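Local structure of 3-dehydroquinate dehydratase (Thermus thermophilus, 2UYG) at residues L32-F46 / P128-E140. The protein catalyses the reversible trans-dehydration of 3-dehydroquinate to 3-dehydroshikimate, the third step of the shikimate pathway to chorismate, probably through an enolate intermediate. Residues are numbered along the deposited sequence; the frame is centred on the assembly and turned at random.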
ATOM      1  N   LEU A  32      16.486  40.690  -6.468  1.00 32.97           N
ATOM      2  CA  LEU A  32      15.145  40.885  -5.948  1.00 33.38           C
ATOM      3  C   LEU A  32      15.079  40.685  -4.423  1.00 33.33           C
ATOM      4  O   LEU A  32      14.528  41.499  -3.701  1.00 32.18           O
ATOM      5  CB  LEU A  32      14.231  39.900  -6.609  1.00 33.90           C
ATOM      6  CG  LEU A  32      13.297  40.264  -7.757  1.00 37.01           C
ATOM      7  CD1 LEU A  32      13.491  41.626  -8.324  1.00 37.90           C
ATOM      8  CD2 LEU A  32      13.310  39.150  -8.786  1.00 36.54           C
ATOM      9  N   CYS A  33      15.650  39.586  -3.954  1.00 33.10           N
ATOM     10  CA  CYS A  33      15.654  39.338  -2.552  1.00 34.33           C
ATOM     11  C   CYS A  33      16.413  40.446  -1.784  1.00 34.88           C
ATOM     12  O   CYS A  33      15.949  40.849  -0.734  1.00 36.14           O
ATOM     13  CB  CYS A  33      16.231  37.951  -2.242  1.00 33.96           C
ATOM     14  SG  CYS A  33      15.293  36.475  -2.764  1.00 33.81           S
ATOM     15  N   GLU A  34      17.571  40.908  -2.266  1.00 36.86           N
ATOM     16  CA  GLU A  34      18.296  42.060  -1.667  1.00 37.89           C
ATOM     17  C   GLU A  34      17.390  43.302  -1.582  1.00 37.88           C
ATOM     18  O   GLU A  34      17.354  43.970  -0.560  1.00 38.11           O
ATOM     19  CB  GLU A  34      19.598  42.417  -2.450  1.00 40.00           C
ATOM     20  CG  GLU A  34      19.759  43.911  -2.929  1.00 44.95           C
ATOM     21  CD  GLU A  34      19.941  44.132  -4.467  1.00 49.23           C
ATOM     22  OE1 GLU A  34      21.116  44.028  -4.979  1.00 50.94           O
ATOM     23  OE2 GLU A  34      18.940  44.454  -5.180  1.00 48.73           O
ATOM     24  N   ALA A  35      16.665  43.615  -2.646  1.00 37.34           N
ATOM     25  CA  ALA A  35      15.901  44.840  -2.659  1.00 37.53           C
ATOM     26  C   ALA A  35      14.686  44.676  -1.722  1.00 37.88           C
ATOM     27  O   ALA A  35      14.304  45.606  -0.992  1.00 39.29           O
ATOM     28  CB  ALA A  35      15.477  45.195  -4.126  1.00 37.04           C
ATOM     29  N   TRP A  36      14.102  43.481  -1.669  1.00 37.19           N
ATOM     30  CA  TRP A  36      12.964  43.254  -0.781  1.00 36.27           C
ATOM     31  C   TRP A  36      13.373  43.335   0.674  1.00 37.02           C
ATOM     32  O   TRP A  36      12.668  43.891   1.544  1.00 35.42           O
ATOM     33  CB  TRP A  36      12.337  41.885  -1.051  1.00 36.83           C
ATOM     34  CG  TRP A  36      11.533  41.829  -2.299  1.00 37.89           C
ATOM     35  CD1 TRP A  36      10.752  42.838  -2.825  1.00 37.52           C
ATOM     36  CD2 TRP A  36      11.439  40.737  -3.221  1.00 38.55           C
ATOM     37  NE1 TRP A  36      10.189  42.429  -4.009  1.00 37.25           N
ATOM     38  CE2 TRP A  36      10.579  41.154  -4.287  1.00 36.10           C
ATOM     39  CE3 TRP A  36      11.951  39.422  -3.245  1.00 41.45           C
ATOM     40  CZ2 TRP A  36      10.236  40.320  -5.367  1.00 35.21           C
ATOM     41  CZ3 TRP A  36      11.618  38.589  -4.340  1.00 40.03           C
ATOM     42  CH2 TRP A  36      10.789  39.063  -5.393  1.00 35.80           C
ATOM     43  N   GLY A  37      14.512  42.743   0.982  1.00 38.15           N
ATOM     44  CA  GLY A  37      14.984  42.772   2.352  1.00 39.26           C
ATOM     45  C   GLY A  37      15.175  44.242   2.723  1.00 40.15           C
ATOM     46  O   GLY A  37      14.644  44.684   3.739  1.00 41.20           O
ATOM     47  N   ALA A  38      15.901  44.957   1.868  1.00 40.47           N
ATOM     48  CA  ALA A  38      16.295  46.316   2.095  1.00 43.74           C
ATOM     49  C   ALA A  38      15.088  47.211   2.162  1.00 47.66           C
ATOM     50  O   ALA A  38      15.016  48.009   3.104  1.00 48.19           O
ATOM     51  CB  ALA A  38      17.249  46.809   0.990  1.00 43.92           C
ATOM     52  N   GLU A  39      14.099  47.137   1.247  1.00 50.36           N
ATOM     53  CA  GLU A  39      13.057  48.142   1.446  1.00 53.18           C
ATOM     54  C   GLU A  39      12.786  47.984   2.890  1.00 54.03           C
ATOM     55  O   GLU A  39      13.079  48.874   3.687  1.00 58.17           O
ATOM     56  CB  GLU A  39      11.747  48.075   0.636  1.00 53.30           C
ATOM     57  CG  GLU A  39      11.210  46.750   0.248  1.00 54.02           C
ATOM     58  CD  GLU A  39      10.618  46.799  -1.129  1.00 55.64           C
ATOM     59  OE1 GLU A  39      11.183  47.473  -2.018  1.00 58.70           O
ATOM     60  OE2 GLU A  39       9.589  46.153  -1.324  1.00 55.52           O
ATOM     61  N   LEU A  40      12.513  46.753   3.238  1.00 53.76           N
ATOM     62  CA  LEU A  40      12.076  46.343   4.575  1.00 52.59           C
ATOM     63  C   LEU A  40      13.033  46.171   5.803  1.00 50.04           C
ATOM     64  O   LEU A  40      12.605  45.737   6.862  1.00 49.54           O
ATOM     65  CB  LEU A  40      11.347  45.080   4.285  1.00 52.94           C
ATOM     66  CG  LEU A  40      10.982  44.017   5.239  1.00 54.77           C
ATOM     67  CD1 LEU A  40      10.318  44.637   6.482  1.00 58.61           C
ATOM     68  CD2 LEU A  40      10.044  43.170   4.394  1.00 54.98           C
ATOM     69  N   GLY A  41      14.285  46.574   5.714  1.00 48.23           N
ATOM     70  CA  GLY A  41      15.102  46.737   6.928  1.00 45.80           C
ATOM     71  C   GLY A  41      15.752  45.439   7.331  1.00 43.90           C
ATOM     72  O   GLY A  41      16.127  45.251   8.479  1.00 41.52           O
ATOM     73  N   LEU A  42      15.881  44.557   6.342  1.00 41.87           N
ATOM     74  CA  LEU A  42      16.439  43.208   6.521  1.00 40.20           C
ATOM     75  C   LEU A  42      17.676  43.037   5.613  1.00 37.29           C
ATOM     76  O   LEU A  42      17.611  43.162   4.377  1.00 37.28           O
ATOM     77  CB  LEU A  42      15.374  42.182   6.146  1.00 40.23           C
ATOM     78  CG  LEU A  42      14.855  41.200   7.172  1.00 42.28           C
ATOM     79  CD1 LEU A  42      14.798  41.710   8.612  1.00 44.19           C
ATOM     80  CD2 LEU A  42      13.509  40.739   6.698  1.00 45.07           C
ATOM     81  N   GLY A  43      18.800  42.811   6.236  1.00 34.55           N
ATOM     82  CA  GLY A  43      19.985  42.468   5.509  1.00 35.67           C
ATOM     83  C   GLY A  43      19.835  41.054   4.979  1.00 34.90           C
ATOM     84  O   GLY A  43      19.453  40.164   5.737  1.00 36.16           O
ATOM     85  N   VAL A  44      20.071  40.835   3.702  1.00 34.33           N
ATOM     86  CA  VAL A  44      20.079  39.467   3.148  1.00 34.25           C
ATOM     87  C   VAL A  44      21.405  38.980   2.583  1.00 32.18           C
ATOM     88  O   VAL A  44      22.131  39.703   1.953  1.00 30.45           O
ATOM     89  CB  VAL A  44      18.903  39.188   2.059  1.00 33.69           C
ATOM     90  CG1 VAL A  44      17.599  39.782   2.439  1.00 34.27           C
ATOM     91  CG2 VAL A  44      19.209  39.678   0.793  1.00 35.48           C
ATOM     92  N   VAL A  45      21.620  37.667   2.706  1.00 31.21           N
ATOM     93  CA  VAL A  45      22.679  36.969   1.978  1.00 29.51           C
ATOM     94  C   VAL A  45      22.096  35.724   1.385  1.00 28.92           C
ATOM     95  O   VAL A  45      21.342  34.945   2.048  1.00 29.05           O
ATOM     96  CB  VAL A  45      23.852  36.633   2.928  1.00 31.04           C
ATOM     97  CG1 VAL A  45      23.302  36.229   4.160  1.00 32.81           C
ATOM     98  CG2 VAL A  45      24.757  35.549   2.435  1.00 25.63           C
ATOM     99  N   PHE A  46      22.510  35.496   0.173  1.00 25.96           N
ATOM    100  CA  PHE A  46      21.863  34.563  -0.718  1.00 25.56           C
ATOM    101  C   PHE A  46      22.910  33.599  -1.222  1.00 24.96           C
ATOM    102  O   PHE A  46      23.886  34.033  -1.754  1.00 24.21           O
ATOM    103  CB  PHE A  46      21.310  35.371  -1.924  1.00 25.51           C
ATOM    104  CG  PHE A  46      20.386  34.580  -2.851  1.00 22.31           C
ATOM    105  CD1 PHE A  46      19.045  34.718  -2.764  1.00 23.07           C
ATOM    106  CD2 PHE A  46      20.909  33.782  -3.860  1.00 29.01           C
ATOM    107  CE1 PHE A  46      18.210  34.051  -3.599  1.00 24.67           C
ATOM    108  CE2 PHE A  46      20.078  33.079  -4.711  1.00 26.30           C
ATOM    109  CZ  PHE A  46      18.723  33.218  -4.584  1.00 25.75           C
ATOM    110  N   PRO A 128       9.163  33.928  -7.870  1.00 27.72           N
ATOM    111  CA  PRO A 128      10.100  34.683  -7.053  1.00 26.97           C
ATOM    112  C   PRO A 128       9.447  35.273  -5.764  1.00 27.47           C
ATOM    113  O   PRO A 128      10.004  35.444  -4.666  1.00 25.93           O
ATOM    114  CB  PRO A 128      10.528  35.798  -8.000  1.00 26.85           C
ATOM    115  CG  PRO A 128      10.465  35.223  -9.274  1.00 27.41           C
ATOM    116  CD  PRO A 128       9.195  34.333  -9.297  1.00 28.28           C
ATOM    117  N   LEU A 129       8.188  35.606  -5.926  1.00 27.13           N
ATOM    118  CA  LEU A 129       7.421  36.140  -4.820  1.00 26.35           C
ATOM    119  C   LEU A 129       7.273  35.188  -3.644  1.00 24.95           C
ATOM    120  O   LEU A 129       6.906  35.640  -2.590  1.00 25.28           O
ATOM    121  CB  LEU A 129       6.033  36.554  -5.367  1.00 26.10           C
ATOM    122  CG  LEU A 129       6.134  37.782  -6.267  1.00 29.33           C
ATOM    123  CD1 LEU A 129       4.858  37.918  -7.033  1.00 30.86           C
ATOM    124  CD2 LEU A 129       6.387  39.058  -5.447  1.00 31.80           C
ATOM    125  N   SER A 130       7.492  33.876  -3.773  1.00 24.60           N
ATOM    126  CA  SER A 130       7.514  33.016  -2.557  1.00 25.72           C
ATOM    127  C   SER A 130       8.629  33.480  -1.616  1.00 26.01           C
ATOM    128  O   SER A 130       8.508  33.315  -0.383  1.00 25.86           O
ATOM    129  CB  SER A 130       7.808  31.505  -2.849  1.00 24.97           C
ATOM    130  OG  SER A 130       6.929  30.951  -3.757  1.00 22.60           O
ATOM    131  N   TYR A 131       9.746  33.957  -2.207  1.00 26.27           N
ATOM    132  CA  TYR A 131      10.878  34.493  -1.402  1.00 26.47           C
ATOM    133  C   TYR A 131      10.489  35.759  -0.721  1.00 26.47           C
ATOM    134  O   TYR A 131      10.704  35.970   0.515  1.00 27.61           O
ATOM    135  CB  TYR A 131      12.188  34.674  -2.232  1.00 24.78           C
ATOM    136  CG  TYR A 131      12.773  33.375  -2.687  1.00 24.33           C
ATOM    137  CD1 TYR A 131      12.174  32.626  -3.754  1.00 23.51           C
ATOM    138  CD2 TYR A 131      13.970  32.871  -2.123  1.00 25.03           C
ATOM    139  CE1 TYR A 131      12.741  31.363  -4.206  1.00 18.26           C
ATOM    140  CE2 TYR A 131      14.544  31.670  -2.602  1.00 21.48           C
ATOM    141  CZ  TYR A 131      13.911  30.923  -3.624  1.00 21.54           C
ATOM    142  OH  TYR A 131      14.506  29.781  -4.044  1.00 22.25           O
ATOM    143  N   LYS A 132       9.833  36.597  -1.487  1.00 28.04           N
ATOM    144  CA  LYS A 132       9.252  37.857  -0.914  1.00 28.40           C
ATOM    145  C   LYS A 132       8.444  37.642   0.293  1.00 26.94           C
ATOM    146  O   LYS A 132       8.633  38.312   1.359  1.00 26.53           O
ATOM    147  CB  LYS A 132       8.331  38.541  -1.926  1.00 29.24           C
ATOM    148  CG  LYS A 132       8.511  40.015  -1.981  1.00 32.54           C
ATOM    149  CD  LYS A 132       7.468  40.875  -1.392  1.00 37.27           C
ATOM    150  CE  LYS A 132       6.929  41.814  -2.430  1.00 38.24           C
ATOM    151  NZ  LYS A 132       7.009  43.146  -1.959  1.00 36.79           N
ATOM    152  N   LEU A 133       7.458  36.765   0.127  1.00 25.65           N
ATOM    153  CA  LEU A 133       6.562  36.542   1.232  1.00 24.96           C
ATOM    154  C   LEU A 133       7.262  35.986   2.485  1.00 24.13           C
ATOM    155  O   LEU A 133       6.853  36.327   3.659  1.00 21.21           O
ATOM    156  CB  LEU A 133       5.395  35.596   0.886  1.00 25.50           C
ATOM    157  CG  LEU A 133       4.492  35.660  -0.350  1.00 28.52           C
ATOM    158  CD1 LEU A 133       3.210  34.822  -0.179  1.00 27.48           C
ATOM    159  CD2 LEU A 133       4.231  36.947  -0.997  1.00 27.10           C
ATOM    160  N   ALA A 134       8.288  35.131   2.258  1.00 22.76           N
ATOM    161  CA  ALA A 134       9.082  34.634   3.407  1.00 24.14           C
ATOM    162  C   ALA A 134       9.732  35.814   4.145  1.00 23.75           C
ATOM    163  O   ALA A 134       9.797  35.820   5.342  1.00 23.77           O
ATOM    164  CB  ALA A 134      10.174  33.648   2.958  1.00 23.62           C
ATOM    165  N   LEU A 135      10.236  36.779   3.394  1.00 25.12           N
ATOM    166  CA  LEU A 135      10.895  37.965   4.005  1.00 26.39           C
ATOM    167  C   LEU A 135       9.921  38.841   4.789  1.00 27.54           C
ATOM    168  O   LEU A 135      10.224  39.267   5.901  1.00 29.96           O
ATOM    169  CB  LEU A 135      11.685  38.729   2.958  1.00 25.66           C
ATOM    170  CG  LEU A 135      12.859  37.919   2.384  1.00 24.76           C
ATOM    171  CD1 LEU A 135      13.462  38.557   1.137  1.00 29.35           C
ATOM    172  CD2 LEU A 135      13.957  37.618   3.433  1.00 27.05           C
ATOM    173  N   VAL A 136       8.688  38.962   4.328  1.00 29.87           N
ATOM    174  CA  VAL A 136       7.692  39.752   5.086  1.00 30.61           C
ATOM    175  C   VAL A 136       7.373  39.109   6.386  1.00 29.86           C
ATOM    176  O   VAL A 136       7.362  39.768   7.466  1.00 31.57           O
ATOM    177  CB  VAL A 136       6.408  40.132   4.246  1.00 31.17           C
ATOM    178  CG1 VAL A 136       5.992  39.040   3.464  1.00 35.55           C
ATOM    179  CG2 VAL A 136       5.216  40.554   5.156  1.00 32.94           C
ATOM    180  N   TYR A 137       7.218  37.792   6.376  1.00 29.50           N
ATOM    181  CA  TYR A 137       6.942  37.089   7.623  1.00 27.56           C
ATOM    182  C   TYR A 137       8.121  37.306   8.565  1.00 29.03           C
ATOM    183  O   TYR A 137       7.947  37.544   9.736  1.00 31.38           O
ATOM    184  CB  TYR A 137       6.762  35.616   7.397  1.00 25.07           C
ATOM    185  CG  TYR A 137       6.832  34.833   8.692  1.00 26.27           C
ATOM    186  CD1 TYR A 137       5.750  34.766   9.544  1.00 24.35           C
ATOM    187  CD2 TYR A 137       7.984  34.159   9.088  1.00 28.90           C
ATOM    188  CE1 TYR A 137       5.785  34.083  10.690  1.00 23.64           C
ATOM    189  CE2 TYR A 137       7.989  33.427  10.278  1.00 26.77           C
ATOM    190  CZ  TYR A 137       6.903  33.416  11.073  1.00 25.60           C
ATOM    191  OH  TYR A 137       6.871  32.715  12.302  1.00 31.92           O
ATOM    192  N   LEU A 138       9.325  37.202   8.050  1.00 29.41           N
ATOM    193  CA  LEU A 138      10.497  37.173   8.898  1.00 30.06           C
ATOM    194  C   LEU A 138      10.790  38.567   9.538  1.00 31.16           C
ATOM    195  O   LEU A 138      11.125  38.653  10.744  1.00 30.61           O
ATOM    196  CB  LEU A 138      11.659  36.652   8.094  1.00 27.83           C
ATOM    197  CG  LEU A 138      12.227  35.261   8.269  1.00 30.35           C
ATOM    198  CD1 LEU A 138      11.552  34.218   9.127  1.00 30.52           C
ATOM    199  CD2 LEU A 138      12.736  34.663   7.008  1.00 31.17           C
ATOM    200  N   ALA A 139      10.534  39.635   8.774  1.00 32.98           N
ATOM    201  CA  ALA A 139      10.668  41.028   9.285  1.00 33.82           C
ATOM    202  C   ALA A 139       9.698  41.323  10.410  1.00 35.57           C
ATOM    203  O   ALA A 139      10.037  41.978  11.418  1.00 35.61           O
ATOM    204  CB  ALA A 139      10.415  42.022   8.196  1.00 33.19           C
ATOM    205  N   GLU A 140       8.460  40.912  10.216  1.00 36.97           N
ATOM    206  CA  GLU A 140       7.514  41.016  11.284  1.00 40.20           C
ATOM    207  C   GLU A 140       7.948  40.200  12.527  1.00 41.47           C
ATOM    208  O   GLU A 140       7.716  40.649  13.641  1.00 42.75           O
ATOM    209  CB  GLU A 140       6.126  40.596  10.841  1.00 40.71           C
ATOM    210  CG  GLU A 140       5.032  41.061  11.821  1.00 45.76           C
ATOM    211  CD  GLU A 140       3.930  41.813  11.125  1.00 43.65           C
ATOM    212  OE1 GLU A 140       4.116  42.264  10.006  1.00 47.67           O
ATOM    213  OE2 GLU A 140       2.864  41.919  11.679  1.00 52.01           O
TER
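Lys132 lays its aliphatic chain across the indole of Trp36, with CG 3.3 Å from the centroid of the five-membered ring in a CH-pi contact only 13° off the ring normal. Bends at chi2, chi3 and chi4 keep the rest of the lysine close to the pyrrole side, and NZ ends 4.0 Å from Glu39 OE2, beyond salt-bridge range. On the opposite face of the indole lies the carbonyl oxygen of Leu32. The six-membered ring reaches Pro128 and Leu129, where CH2 meets Pro128 CB at 4.2 Å and CZ2 meets Leu129 CD2. Replacing Trp36 with alanine would probably open a gap between the two helices and free the Lys132 chain to turn.

Cys33 SG lies 3.6 Å from Tyr131 CB, oblique to the ring; the chi1 of Cys33, -67°, sets the sulfur anti to its carbonyl carbon and turns it to Tyr131. Leu135 fills the middle of the interface: CD1 packs on Trp36 CB at 4.1 Å and on Cys33, while CD2 faces Val44 CG1. Farther along, Leu42 CD2 rests 3.7 Å from Ala139 CB; the Schellman motif closing helix 26-39 places Leu42, its N bonding Gly37 O, with Gly41 at positive phi as the C-prime residue.

The axes of segments 32-39 and 129-140 run at 26° to each other, 9.8 Å apart at closest approach. Helices 26-39 and 129-140 pack side by side on one face of the five-stranded parallel sheet, order 2-1-3-4-5, of the flavodoxin-like fold of type II dehydroquinases, Cys33 touching Ile4 and Leu138 touching Val96; Tyr131 OH hydrogen-bonds Asn73, a predicted substrate-binding residue. Leu129, Lys132 and Val136 also pack against helix 129-140 of a second subunit.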